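Local coordinates for nuclear movement protein (Encephalitozoon cuniculi, PDB 2O30) that is of unknown cellular role but, as a small CS-domain protein related to NudC and p23, probably binds unfolded proteins, at residues Q19-T23 with V42-G46; I50-H56 with W84-V89; E57-L63 with N75-K79. The protein carries 1 engineered substitution. All coordinates share one frame; numbering follows the deposited sequence.

Interaction 1. Residues Q19-T23 with V42-G46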
ATOM      1  N   GLN A  19       4.297   7.009  15.382  1.00 18.35           N
ATOM      2  CA  GLN A  19       3.587   6.128  16.334  1.00 19.55           C
ATOM      3  C   GLN A  19       2.086   6.309  16.195  1.00 19.28           C
ATOM      4  O   GLN A  19       1.586   7.416  15.954  1.00 19.12           O
ATOM      5  CB  GLN A  19       4.007   6.454  17.778  1.00 20.07           C
ATOM      6  CG  GLN A  19       5.510   6.504  18.022  1.00 24.76           C
ATOM      7  CD  GLN A  19       6.129   7.889  17.721  1.00 30.12           C
ATOM      8  OE1 GLN A  19       5.541   8.949  18.026  1.00 31.21           O
ATOM      9  NE2 GLN A  19       7.332   7.880  17.140  1.00 32.06           N
ATOM     10  N   PHE A  20       1.343   5.213  16.345  1.00 18.82           N
ATOM     11  CA  PHE A  20      -0.117   5.319  16.372  1.00 19.62           C
ATOM     12  C   PHE A  20      -0.668   4.115  17.121  1.00 19.60           C
ATOM     13  O   PHE A  20       0.006   3.097  17.221  1.00 19.76           O
ATOM     14  CB  PHE A  20      -0.716   5.447  14.965  1.00 19.94           C
ATOM     15  CG  PHE A  20      -0.450   4.273  14.062  1.00 20.14           C
ATOM     16  CD1 PHE A  20       0.689   4.241  13.255  1.00 19.96           C
ATOM     17  CD2 PHE A  20      -1.330   3.191  14.014  1.00 18.96           C
ATOM     18  CE1 PHE A  20       0.933   3.178  12.399  1.00 20.68           C
ATOM     19  CE2 PHE A  20      -1.088   2.119  13.178  1.00 20.55           C
ATOM     20  CZ  PHE A  20       0.064   2.112  12.354  1.00 21.60           C
ATOM     21  N   PRO A  21      -1.885   4.253  17.688  1.00 20.73           N
ATOM     22  CA  PRO A  21      -2.433   3.170  18.511  1.00 21.92           C
ATOM     23  C   PRO A  21      -3.073   2.045  17.698  1.00 23.53           C
ATOM     24  O   PRO A  21      -3.641   2.308  16.633  1.00 23.75           O
ATOM     25  CB  PRO A  21      -3.481   3.897  19.362  1.00 21.75           C
ATOM     26  CG  PRO A  21      -4.004   4.949  18.457  1.00 20.95           C
ATOM     27  CD  PRO A  21      -2.774   5.431  17.661  1.00 21.02           C
ATOM     28  N   VAL A  22      -2.953   0.807  18.191  1.00 25.69           N
ATOM     29  CA  VAL A  22      -3.485  -0.371  17.482  1.00 29.86           C
ATOM     30  C   VAL A  22      -4.970  -0.446  17.758  1.00 32.08           C
ATOM     31  O   VAL A  22      -5.361  -0.343  18.922  1.00 32.80           O
ATOM     32  CB  VAL A  22      -2.876  -1.685  18.008  1.00 30.26           C
ATOM     33  CG1 VAL A  22      -3.455  -2.881  17.266  1.00 32.18           C
ATOM     34  CG2 VAL A  22      -1.378  -1.682  17.907  1.00 29.80           C
ATOM     35  N   THR A  23      -5.761  -0.665  16.701  1.00 34.92           N
ATOM     36  CA  THR A  23      -7.239  -0.784  16.738  1.00 37.73           C
ATOM     37  C   THR A  23      -7.911   0.255  17.636  1.00 38.95           C
ATOM     38  O   THR A  23      -7.561   0.398  18.818  1.00 40.79           O
ATOM     39  CB  THR A  23      -7.730  -2.230  17.126  1.00 37.90           C
ATOM     40  OG1 THR A  23      -7.722  -2.409  18.555  1.00 39.53           O
ATOM     41  CG2 THR A  23      -6.868  -3.298  16.459  1.00 38.91           C
ATOM     42  N   VAL A  42      -0.711   4.968   5.476  1.00 24.70           N
ATOM     43  CA  VAL A  42      -0.783   4.083   6.636  1.00 24.99           C
ATOM     44  C   VAL A  42      -2.260   3.906   6.967  1.00 24.87           C
ATOM     45  O   VAL A  42      -2.973   4.877   7.165  1.00 23.23           O
ATOM     46  CB  VAL A  42      -0.036   4.675   7.866  1.00 25.09           C
ATOM     47  CG1 VAL A  42      -0.231   3.782   9.105  1.00 26.39           C
ATOM     48  CG2 VAL A  42       1.458   4.858   7.548  1.00 26.08           C
ATOM     49  N   LYS A  43      -2.708   2.664   7.012  1.00 25.33           N
ATOM     50  CA  LYS A  43      -4.096   2.394   7.375  1.00 26.55           C
ATOM     51  C   LYS A  43      -4.155   1.411   8.524  1.00 26.95           C
ATOM     52  O   LYS A  43      -3.286   0.571   8.670  1.00 25.94           O
ATOM     53  CB  LYS A  43      -4.872   1.869   6.171  1.00 27.22           C
ATOM     54  CG  LYS A  43      -4.850   2.820   4.990  1.00 28.33           C
ATOM     55  CD  LYS A  43      -6.093   2.678   4.132  1.00 33.60           C
ATOM     56  CE  LYS A  43      -6.084   1.405   3.335  1.00 35.64           C
ATOM     57  NZ  LYS A  43      -7.083   1.505   2.220  1.00 38.10           N
ATOM     58  N   ASN A  44      -5.184   1.539   9.350  1.00 27.95           N
ATOM     59  CA  ASN A  44      -5.349   0.651  10.479  1.00 30.20           C
ATOM     60  C   ASN A  44      -6.796   0.182  10.467  1.00 31.52           C
ATOM     61  O   ASN A  44      -7.708   0.988  10.655  1.00 31.95           O
ATOM     62  CB  ASN A  44      -4.993   1.361  11.789  1.00 29.81           C
ATOM     63  CG  ASN A  44      -5.137   0.454  12.999  1.00 32.48           C
ATOM     64  OD1 ASN A  44      -5.296  -0.763  12.864  1.00 35.24           O
ATOM     65  ND2 ASN A  44      -5.102   1.038  14.178  1.00 35.50           N
ATOM     66  N   GLN A  45      -6.987  -1.107  10.191  1.00 33.51           N
ATOM     67  CA  GLN A  45      -8.317  -1.691  10.035  1.00 35.10           C
ATOM     68  C   GLN A  45      -9.143  -0.899   9.031  1.00 34.91           C
ATOM     69  O   GLN A  45     -10.312  -0.601   9.285  1.00 36.09           O
ATOM     70  CB  GLN A  45      -9.060  -1.739  11.373  1.00 35.31           C
ATOM     71  CG  GLN A  45      -8.525  -2.734  12.376  1.00 39.42           C
ATOM     72  CD  GLN A  45      -9.638  -3.303  13.243  1.00 44.54           C
ATOM     73  OE1 GLN A  45     -10.529  -4.005  12.752  1.00 46.08           O
ATOM     74  NE2 GLN A  45      -9.594  -3.005  14.537  1.00 46.82           N
ATOM     75  N   GLY A  46      -8.528  -0.530   7.911  1.00 34.86           N
ATOM     76  CA  GLY A  46      -9.214   0.237   6.875  1.00 35.10           C
ATOM     77  C   GLY A  46      -9.310   1.742   7.101  1.00 34.85           C
ATOM     78  O   GLY A  46      -9.561   2.482   6.150  1.00 35.70           O
TER
HETATM   79  O   HOH W   1      -5.007   3.923  14.955  1.00 38.55           O
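Phe20 and Val42 make the apolar half of this contact, reaching toward each other from opposite directions. The CE1 corner of the Phe20 ring meets Val42 CG1 at 3.5 Å, approaching obliquely. The other flank of the ring passes Asn44, with Phe20 CE2 4.2 Å from Asn44 CB. A chi1 of 61° sets Phe20 CG between its own N and carbonyl carbon, the crowded position, and directs the ring inward, where Val49, Val72 and Tyr7 also pack on it. A large aromatic suits the place because it has a wide gap to bridge: the axes of strands 19-21 and 42-44 stay 9.6 Å apart and are inclined by 19°. No backbone hydrogen bonds join them, since they belong to the two facing sheets of the antiparallel beta sandwich of the CS domain, the p23-like fold of the HSP20 clan. Lys43, between two inward residues, points the other way, where it lines the dithiothreitol pocket and packs on Trp64 of the second subunit.

The polar link is indirect. One water donates to Pro21 O at 2.7 Å and accepts from Asn44 ND2 at 3.0 Å, tying amide to carbonyl through solvent; the direct approach of Asn44 ND2 to Pro21 O is too poorly angled to be a bond. Thr23 N also lies beside Asn44 ND2 without bonding, both being donors. Asn44 OD1, though buried here, has no partner in the model.

At the exposed end the touch is van der Waals only: Gln45 bends at chi2 and lays NE2 3.3 Å from both Thr23 CB and Thr23 CG2.

Interaction 2. Residues I50-H56 with W84-V89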
ATOM      1  N   ILE A  50      -2.406   7.912   8.081  1.00 26.40           N
ATOM      2  CA  ILE A  50      -1.714   8.952   7.303  1.00 27.27           C
ATOM      3  C   ILE A  50      -1.913   8.689   5.821  1.00 27.81           C
ATOM      4  O   ILE A  50      -1.850   7.540   5.373  1.00 27.56           O
ATOM      5  CB  ILE A  50      -0.194   8.964   7.526  1.00 27.01           C
ATOM      6  CG1 ILE A  50       0.151   9.238   8.983  1.00 28.58           C
ATOM      7  CG2 ILE A  50       0.477  10.001   6.602  1.00 27.44           C
ATOM      8  CD1 ILE A  50       1.643   9.096   9.281  1.00 30.11           C
ATOM      9  N   ASP A  51      -2.127   9.764   5.069  1.00 28.97           N
ATOM     10  CA  ASP A  51      -2.205   9.713   3.621  1.00 29.90           C
ATOM     11  C   ASP A  51      -1.628  11.031   3.129  1.00 30.22           C
ATOM     12  O   ASP A  51      -2.340  12.034   3.064  1.00 30.64           O
ATOM     13  CB  ASP A  51      -3.662   9.577   3.183  1.00 30.45           C
ATOM     14  CG  ASP A  51      -3.825   9.492   1.673  1.00 33.00           C
ATOM     15  OD1 ASP A  51      -2.821   9.482   0.927  1.00 34.44           O
ATOM     16  OD2 ASP A  51      -4.985   9.415   1.232  1.00 36.97           O
ATOM     17  N   GLY A  52      -0.346  11.038   2.815  1.00 29.81           N
ATOM     18  CA  GLY A  52       0.284  12.285   2.399  1.00 30.28           C
ATOM     19  C   GLY A  52       1.640  12.097   1.785  1.00 30.42           C
ATOM     20  O   GLY A  52       1.964  11.028   1.263  1.00 30.19           O
ATOM     21  N   GLU A  53       2.441  13.156   1.844  1.00 29.89           N
ATOM     22  CA  GLU A  53       3.760  13.141   1.266  1.00 29.80           C
ATOM     23  C   GLU A  53       4.717  13.627   2.332  1.00 28.62           C
ATOM     24  O   GLU A  53       4.477  14.663   2.947  1.00 27.75           O
ATOM     25  CB  GLU A  53       3.806  14.069   0.049  1.00 30.88           C
ATOM     26  CG  GLU A  53       5.130  14.094  -0.664  1.00 35.45           C
ATOM     27  CD  GLU A  53       5.003  14.664  -2.066  1.00 41.64           C
ATOM     28  OE1 GLU A  53       4.564  15.830  -2.199  1.00 43.48           O
ATOM     29  OE2 GLU A  53       5.333  13.933  -3.033  1.00 45.59           O
ATOM     30  N   LEU A  54       5.784  12.865   2.556  1.00 27.38           N
ATOM     31  CA  LEU A  54       6.769  13.207   3.568  1.00 26.78           C
ATOM     32  C   LEU A  54       7.474  14.487   3.131  1.00 26.52           C
ATOM     33  O   LEU A  54       7.593  14.742   1.937  1.00 26.98           O
ATOM     34  CB  LEU A  54       7.787  12.087   3.731  1.00 27.09           C
ATOM     35  CG  LEU A  54       7.283  10.817   4.438  1.00 28.32           C
ATOM     36  CD1 LEU A  54       8.458   9.874   4.665  1.00 31.20           C
ATOM     37  CD2 LEU A  54       6.654  11.152   5.760  1.00 27.10           C
ATOM     38  N   LEU A  55       7.935  15.273   4.097  1.00 25.67           N
ATOM     39  CA  LEU A  55       8.569  16.559   3.791  1.00 26.21           C
ATOM     40  C   LEU A  55       9.822  16.419   2.917  1.00 26.72           C
ATOM     41  O   LEU A  55      10.056  17.240   2.002  1.00 27.37           O
ATOM     42  CB  LEU A  55       8.904  17.302   5.092  1.00 25.55           C
ATOM     43  CG  LEU A  55       9.451  18.728   4.875  1.00 26.34           C
ATOM     44  CD1 LEU A  55       8.466  19.576   4.107  1.00 28.16           C
ATOM     45  CD2 LEU A  55       9.772  19.351   6.204  1.00 26.80           C
ATOM     46  N   HIS A  56      10.639  15.407   3.201  1.00 27.08           N
ATOM     47  CA  HIS A  56      11.857  15.140   2.433  1.00 27.60           C
ATOM     48  C   HIS A  56      11.987  13.653   2.120  1.00 27.70           C
ATOM     49  O   HIS A  56      11.229  12.821   2.641  1.00 27.11           O
ATOM     50  CB  HIS A  56      13.109  15.596   3.187  1.00 27.93           C
ATOM     51  CG  HIS A  56      13.097  17.047   3.557  1.00 29.50           C
ATOM     52  ND1 HIS A  56      13.204  18.052   2.621  1.00 31.89           N
ATOM     53  CD2 HIS A  56      12.970  17.659   4.758  1.00 31.34           C
ATOM     54  CE1 HIS A  56      13.152  19.224   3.230  1.00 31.54           C
ATOM     55  NE2 HIS A  56      13.007  19.015   4.526  1.00 31.79           N
ATOM     56  N   TRP A  84      13.784  18.057  10.216  1.00 24.13           N
ATOM     57  CA  TRP A  84      12.572  18.374   9.459  1.00 24.00           C
ATOM     58  C   TRP A  84      11.675  19.242  10.325  1.00 24.87           C
ATOM     59  O   TRP A  84      11.430  18.898  11.486  1.00 24.75           O
ATOM     60  CB  TRP A  84      11.778  17.094   9.158  1.00 23.59           C
ATOM     61  CG  TRP A  84      12.408  16.120   8.204  1.00 23.39           C
ATOM     62  CD1 TRP A  84      13.739  16.020   7.838  1.00 23.38           C
ATOM     63  CD2 TRP A  84      11.719  15.080   7.505  1.00 23.20           C
ATOM     64  NE1 TRP A  84      13.898  14.979   6.938  1.00 23.19           N
ATOM     65  CE2 TRP A  84      12.676  14.389   6.723  1.00 23.50           C
ATOM     66  CE3 TRP A  84      10.376  14.663   7.464  1.00 23.97           C
ATOM     67  CZ2 TRP A  84      12.332  13.296   5.911  1.00 22.38           C
ATOM     68  CZ3 TRP A  84      10.032  13.587   6.649  1.00 22.90           C
ATOM     69  CH2 TRP A  84      11.011  12.915   5.881  1.00 23.03           C
ATOM     70  N   ASP A  85      11.189  20.345   9.759  1.00 26.14           N
ATOM     71  CA  ASP A  85      10.210  21.217  10.422  1.00 27.79           C
ATOM     72  C   ASP A  85       8.844  20.554  10.655  1.00 26.97           C
ATOM     73  O   ASP A  85       8.139  20.875  11.624  1.00 26.78           O
ATOM     74  CB  ASP A  85       9.973  22.480   9.577  1.00 28.60           C
ATOM     75  CG  ASP A  85      11.126  23.470   9.641  1.00 33.94           C
ATOM     76  OD1 ASP A  85      12.165  23.192  10.291  1.00 37.08           O
ATOM     77  OD2 ASP A  85      10.981  24.550   9.026  1.00 38.79           O
ATOM     78  N   SER A  86       8.457  19.667   9.737  1.00 26.56           N
ATOM     79  CA  SER A  86       7.176  18.969   9.830  1.00 25.61           C
ATOM     80  C   SER A  86       7.365  17.571   9.241  1.00 25.48           C
ATOM     81  O   SER A  86       8.356  17.316   8.555  1.00 24.87           O
ATOM     82  CB  SER A  86       6.075  19.748   9.107  1.00 25.81           C
ATOM     83  OG  SER A  86       6.303  19.798   7.705  1.00 25.81           O
ATOM     84  N   LEU A  87       6.429  16.663   9.519  1.00 25.33           N
ATOM     85  CA  LEU A  87       6.521  15.308   8.976  1.00 25.50           C
ATOM     86  C   LEU A  87       6.141  15.317   7.504  1.00 25.71           C
ATOM     87  O   LEU A  87       6.781  14.656   6.689  1.00 25.06           O
ATOM     88  CB  LEU A  87       5.558  14.384   9.717  1.00 24.70           C
ATOM     89  CG  LEU A  87       5.523  12.935   9.228  1.00 24.92           C
ATOM     90  CD1 LEU A  87       6.885  12.250   9.455  1.00 23.01           C
ATOM     91  CD2 LEU A  87       4.414  12.179   9.971  1.00 25.26           C
ATOM     92  N   LEU A  88       5.102  16.082   7.184  1.00 27.20           N
ATOM     93  CA  LEU A  88       4.487  16.054   5.858  1.00 29.58           C
ATOM     94  C   LEU A  88       4.619  17.403   5.149  1.00 31.90           C
ATOM     95  O   LEU A  88       4.889  18.432   5.793  1.00 32.71           O
ATOM     96  CB  LEU A  88       3.016  15.662   5.967  1.00 29.54           C
ATOM     97  CG  LEU A  88       2.682  14.325   6.638  1.00 28.87           C
ATOM     98  CD1 LEU A  88       1.163  14.128   6.698  1.00 31.21           C
ATOM     99  CD2 LEU A  88       3.346  13.176   5.915  1.00 28.55           C
ATOM    100  N   VAL A  89       4.441  17.379   3.830  1.00 33.53           N
ATOM    101  CA  VAL A  89       4.529  18.578   2.975  1.00 35.36           C
ATOM    102  C   VAL A  89       3.576  19.701   3.387  1.00 36.01           C
ATOM    103  O   VAL A  89       2.487  19.463   3.915  1.00 37.88           O
ATOM    104  CB  VAL A  89       4.311  18.211   1.488  1.00 35.33           C
ATOM    105  CG1 VAL A  89       3.831  19.420   0.667  1.00 37.58           C
ATOM    106  CG2 VAL A  89       5.585  17.629   0.900  1.00 35.52           C
TER
HETATM  107  O   HOH W   2      12.578  21.073   6.935  1.00 33.80           O
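Glu53 O is gripped twice from the other chain segment. Val89 N donates to Glu53 O at 2.9 Å, almost in line with the carbonyl, and a weaker CA-H...O contact sets Leu88 CA 3.2 Å from Glu53 O. Leu87 O repeats the pattern in the reverse sense, accepting from Leu55 N at 2.9 Å while Leu54 CA lies close to it. Together they bridge Leu54 to Leu88, an isolated beta-like bridge that fastens the last modelled residues, 84-89, to the chain leaving strand 47-51. Ser86 OG steadies this tail by donating to Leu88 O.

Leu54 and Leu87 suit the inner side, between the sheets. Leu54 CD2 touches Leu87 CD1 and Leu88 CD2, each at 3.9 Å; Ile50 touches these partners more loosely, CD1 to Leu87 CD2 and CG2 to Leu88 CD1. Leu55 lays CB against Trp84 CE3 while CD2 reaches Ser86 O.

Farther along, His56 and Trp84 form a T-shaped pair, planes at 75°, with the edge carbon His56 CD2 3.5 Å above the indole plane. His56 NE2 shares a water with Asp85 N.

Trp84 is held between the His56 edge and the Lys78 cation on its opposite face, with Leu54 and Leu55 against its six-membered ring, whereas the two backbone hydrogen bonds set the path of the tail. His56 O and Ser86 O, buried without hydrogen-bond partners in the model, face Trp84 CH2 and Leu55 CD2 instead, probably at some cost in polar energy.

Interaction 3. Residues E57-L63 with N75-K79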
ATOM      1  N   GLU A  57      12.968  13.328   1.286  1.00 28.12           N
ATOM      2  CA  GLU A  57      13.190  11.961   0.850  1.00 28.96           C
ATOM      3  C   GLU A  57      13.673  11.028   1.959  1.00 27.49           C
ATOM      4  O   GLU A  57      14.450  11.410   2.852  1.00 26.55           O
ATOM      5  CB  GLU A  57      14.123  11.932  -0.377  1.00 28.78           C
ATOM      6  CG  GLU A  57      13.400  12.445  -1.626  1.00 31.72           C
ATOM      7  CD  GLU A  57      14.230  12.396  -2.897  1.00 33.26           C
ATOM      8  OE1 GLU A  57      14.943  11.393  -3.134  1.00 39.62           O
ATOM      9  OE2 GLU A  57      14.146  13.370  -3.677  1.00 40.21           O
ATOM     10  N   VAL A  58      13.158   9.795   1.911  1.00 27.47           N
ATOM     11  CA  VAL A  58      13.622   8.740   2.808  1.00 26.58           C
ATOM     12  C   VAL A  58      14.092   7.522   2.015  1.00 26.90           C
ATOM     13  O   VAL A  58      13.766   7.380   0.833  1.00 28.36           O
ATOM     14  CB  VAL A  58      12.521   8.324   3.813  1.00 26.37           C
ATOM     15  CG1 VAL A  58      12.165   9.520   4.707  1.00 25.67           C
ATOM     16  CG2 VAL A  58      11.289   7.833   3.080  1.00 25.79           C
ATOM     17  N   ASP A  59      14.875   6.671   2.665  1.00 26.46           N
ATOM     18  CA  ASP A  59      15.254   5.392   2.091  1.00 27.40           C
ATOM     19  C   ASP A  59      14.084   4.415   2.291  1.00 27.02           C
ATOM     20  O   ASP A  59      13.960   3.810   3.345  1.00 26.79           O
ATOM     21  CB  ASP A  59      16.518   4.876   2.771  1.00 27.65           C
ATOM     22  CG  ASP A  59      16.955   3.512   2.247  1.00 30.30           C
ATOM     23  OD1 ASP A  59      16.288   2.961   1.346  1.00 35.35           O
ATOM     24  OD2 ASP A  59      17.966   2.989   2.750  1.00 33.76           O
ATOM     25  N   VAL A  60      13.228   4.277   1.287  1.00 27.32           N
ATOM     26  CA  VAL A  60      12.001   3.480   1.451  1.00 28.18           C
ATOM     27  C   VAL A  60      12.305   2.028   1.856  1.00 28.21           C
ATOM     28  O   VAL A  60      11.556   1.426   2.645  1.00 28.29           O
ATOM     29  CB  VAL A  60      11.049   3.586   0.233  1.00 28.34           C
ATOM     30  CG1 VAL A  60       9.912   2.572   0.344  1.00 30.99           C
ATOM     31  CG2 VAL A  60      10.466   4.986   0.142  1.00 28.65           C
ATOM     32  N   SER A  61      13.423   1.489   1.368  1.00 28.17           N
ATOM     33  CA  SER A  61      13.855   0.129   1.747  1.00 28.35           C
ATOM     34  C   SER A  61      14.134  -0.063   3.251  1.00 27.57           C
ATOM     35  O   SER A  61      14.089  -1.187   3.759  1.00 27.85           O
ATOM     36  CB  SER A  61      15.071  -0.317   0.912  1.00 28.64           C
ATOM     37  OG  SER A  61      16.271   0.266   1.393  1.00 32.01           O
ATOM     38  N   SER A  62      14.399   1.032   3.962  1.00 25.92           N
ATOM     39  CA  SER A  62      14.749   0.971   5.377  1.00 24.28           C
ATOM     40  C   SER A  62      13.512   0.948   6.277  1.00 23.14           C
ATOM     41  O   SER A  62      13.636   0.775   7.503  1.00 23.94           O
ATOM     42  CB  SER A  62      15.622   2.165   5.772  1.00 24.79           C
ATOM     43  OG  SER A  62      14.838   3.358   5.826  1.00 23.72           O
ATOM     44  N   LEU A  63      12.352   1.159   5.668  1.00 22.15           N
ATOM     45  CA  LEU A  63      11.059   1.214   6.390  1.00 22.66           C
ATOM     46  C   LEU A  63      10.847  -0.034   7.238  1.00 22.90           C
ATOM     47  O   LEU A  63      10.997  -1.152   6.752  1.00 23.17           O
ATOM     48  CB  LEU A  63       9.906   1.365   5.400  1.00 22.98           C
ATOM     49  CG  LEU A  63       8.477   1.443   5.944  1.00 24.69           C
ATOM     50  CD1 LEU A  63       8.359   2.584   6.906  1.00 24.63           C
ATOM     51  CD2 LEU A  63       7.490   1.603   4.783  1.00 24.87           C
ATOM     52  N   ASN A  75       9.571   3.237  11.639  1.00 19.91           N
ATOM     53  CA  ASN A  75      10.863   3.928  11.541  1.00 21.40           C
ATOM     54  C   ASN A  75      11.290   3.888  10.071  1.00 20.37           C
ATOM     55  O   ASN A  75      11.085   2.886   9.390  1.00 19.46           O
ATOM     56  CB  ASN A  75      11.861   3.175  12.421  1.00 22.70           C
ATOM     57  CG  ASN A  75      13.269   3.656  12.262  1.00 27.85           C
ATOM     58  OD1 ASN A  75      14.046   3.084  11.479  1.00 32.32           O
ATOM     59  ND2 ASN A  75      13.628   4.709  13.002  1.00 30.72           N
ATOM     60  N   VAL A  76      11.859   4.991   9.570  1.00 19.28           N
ATOM     61  CA  VAL A  76      12.439   5.005   8.226  1.00 19.99           C
ATOM     62  C   VAL A  76      13.623   5.968   8.256  1.00 20.66           C
ATOM     63  O   VAL A  76      13.596   6.969   8.993  1.00 20.29           O
ATOM     64  CB  VAL A  76      11.411   5.387   7.100  1.00 18.75           C
ATOM     65  CG1 VAL A  76      10.899   6.817   7.219  1.00 20.72           C
ATOM     66  CG2 VAL A  76      12.014   5.178   5.697  1.00 20.39           C
ATOM     67  N   THR A  77      14.657   5.643   7.475  1.00 20.89           N
ATOM     68  CA  THR A  77      15.896   6.440   7.495  1.00 22.65           C
ATOM     69  C   THR A  77      15.774   7.597   6.501  1.00 22.77           C
ATOM     70  O   THR A  77      15.287   7.413   5.399  1.00 23.08           O
ATOM     71  CB  THR A  77      17.103   5.541   7.142  1.00 23.00           C
ATOM     72  OG1 THR A  77      17.240   4.509   8.130  1.00 24.50           O
ATOM     73  CG2 THR A  77      18.403   6.350   7.076  1.00 24.05           C
ATOM     74  N   LYS A  78      16.220   8.793   6.899  1.00 23.75           N
ATOM     75  CA  LYS A  78      16.220   9.951   6.011  1.00 24.52           C
ATOM     76  C   LYS A  78      17.329   9.813   4.969  1.00 25.50           C
ATOM     77  O   LYS A  78      18.391   9.300   5.282  1.00 25.77           O
ATOM     78  CB  LYS A  78      16.487  11.231   6.813  1.00 23.86           C
ATOM     79  CG  LYS A  78      15.395  11.603   7.823  1.00 23.02           C
ATOM     80  CD  LYS A  78      15.927  12.705   8.751  1.00 22.05           C
ATOM     81  CE  LYS A  78      14.868  13.208   9.726  1.00 20.51           C
ATOM     82  NZ  LYS A  78      15.522  14.277  10.608  1.00 21.30           N
ATOM     83  N   LYS A  79      17.081  10.297   3.760  1.00 26.74           N
ATOM     84  CA  LYS A  79      18.145  10.321   2.731  1.00 29.31           C
ATOM     85  C   LYS A  79      19.227  11.334   3.081  1.00 30.05           C
ATOM     86  O   LYS A  79      20.424  11.082   2.870  1.00 30.78           O
ATOM     87  CB  LYS A  79      17.552  10.602   1.351  1.00 28.88           C
ATOM     88  CG  LYS A  79      17.078   9.341   0.626  1.00 30.97           C
ATOM     89  CD  LYS A  79      16.841   9.579  -0.870  1.00 32.08           C
ATOM     90  CE  LYS A  79      15.959   8.462  -1.472  1.00 36.31           C
ATOM     91  NZ  LYS A  79      15.572   8.753  -2.909  1.00 38.76           N
TER
HETATM   92  O   HOH W   3      14.549   1.006   9.965  1.00 49.12           O
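Val58 pairs with Lys78 at one end of the CS-domain sandwich, where strand 71-78 receives first the short, weakly bonded strand 58-59 and then, after a corner, strand 63-68. The corner is made of two successive type I turns, Asp59 to Ser62 and Val60 to Leu63.

Backbone hydrogen bonds set the short pairing. Lys79 N donates to Glu57 O at 3.0 Å, with a straight N-H (172°) that nevertheless comes in from above the carbonyl plane. Asp59 N donates to Thr77 O at 2.9 Å, nearly along the C=O axis. Between these bonds Val58 faces Lys78 as an antiparallel non-hydrogen-bonded pair.

The apolar contact lies on the inner side. Val58 and Val76 cross at about a right angle, Val58 CB 3.7 Å from Val76 CG2, and Leu63 CD1 reaches Val76 CB from the other side of the corner. Branched valines suit extended backbone, and Val76 CG2 packs against the Asp59 carbonyl as well; Met35 of the facing sheet packs on both Val58 and Leu63.

On the exposed side, Lys79 stretches its extended chain past Glu57 CB and ends in a salt bridge, Lys79 NZ to Glu57 OE1 at 2.7 Å. Lys78, by contrast, is buried and turns its CB away; Lys78 NZ bonds to the backbone O atoms of Glu82 and Glu12 and to Gln11 OE1.

A water joins Ser62 O to Asn75 OD1, while Asn75 ND2 bonds to Asn17 and Glu15. Ser62 OG ties the turn to the strand. Asp59 O is well satisfied, accepting from Ser62 N and Ser62 OG alike. A chi1 of 73° swings the hydroxyl back over the turn, where Ser62 OG donates to Asp59 O at 2.7 Å and accepts from Thr77 N at 2.8 Å.

How the interactions relate
Each contact has a buried apolar side (Phe20 and Val42; Leu54 and Leu87; Val58 and Val76) and an exposed end (Thr23 and Gln45; Val89; Glu57 and Lys79), yet they hold the sandwich in different ways. Interaction 1 spans the two sheets with side chains and a water, whereas interactions 2 and 3 rest on backbone hydrogen bonds supplemented by apolar packing. Interactions 1 and 2 share neighbouring strands of the three-stranded sheet and meet directly, Val42 N lying 2.8 Å from Ile50 O in a probable hydrogen bond. Interactions 1 and 3 both reach the five-stranded sheet, on opposite sides of the chain's centre. Interaction 3 is nested within the chain loop that interaction 2 closes, and Trp84 packs on Val58 between them.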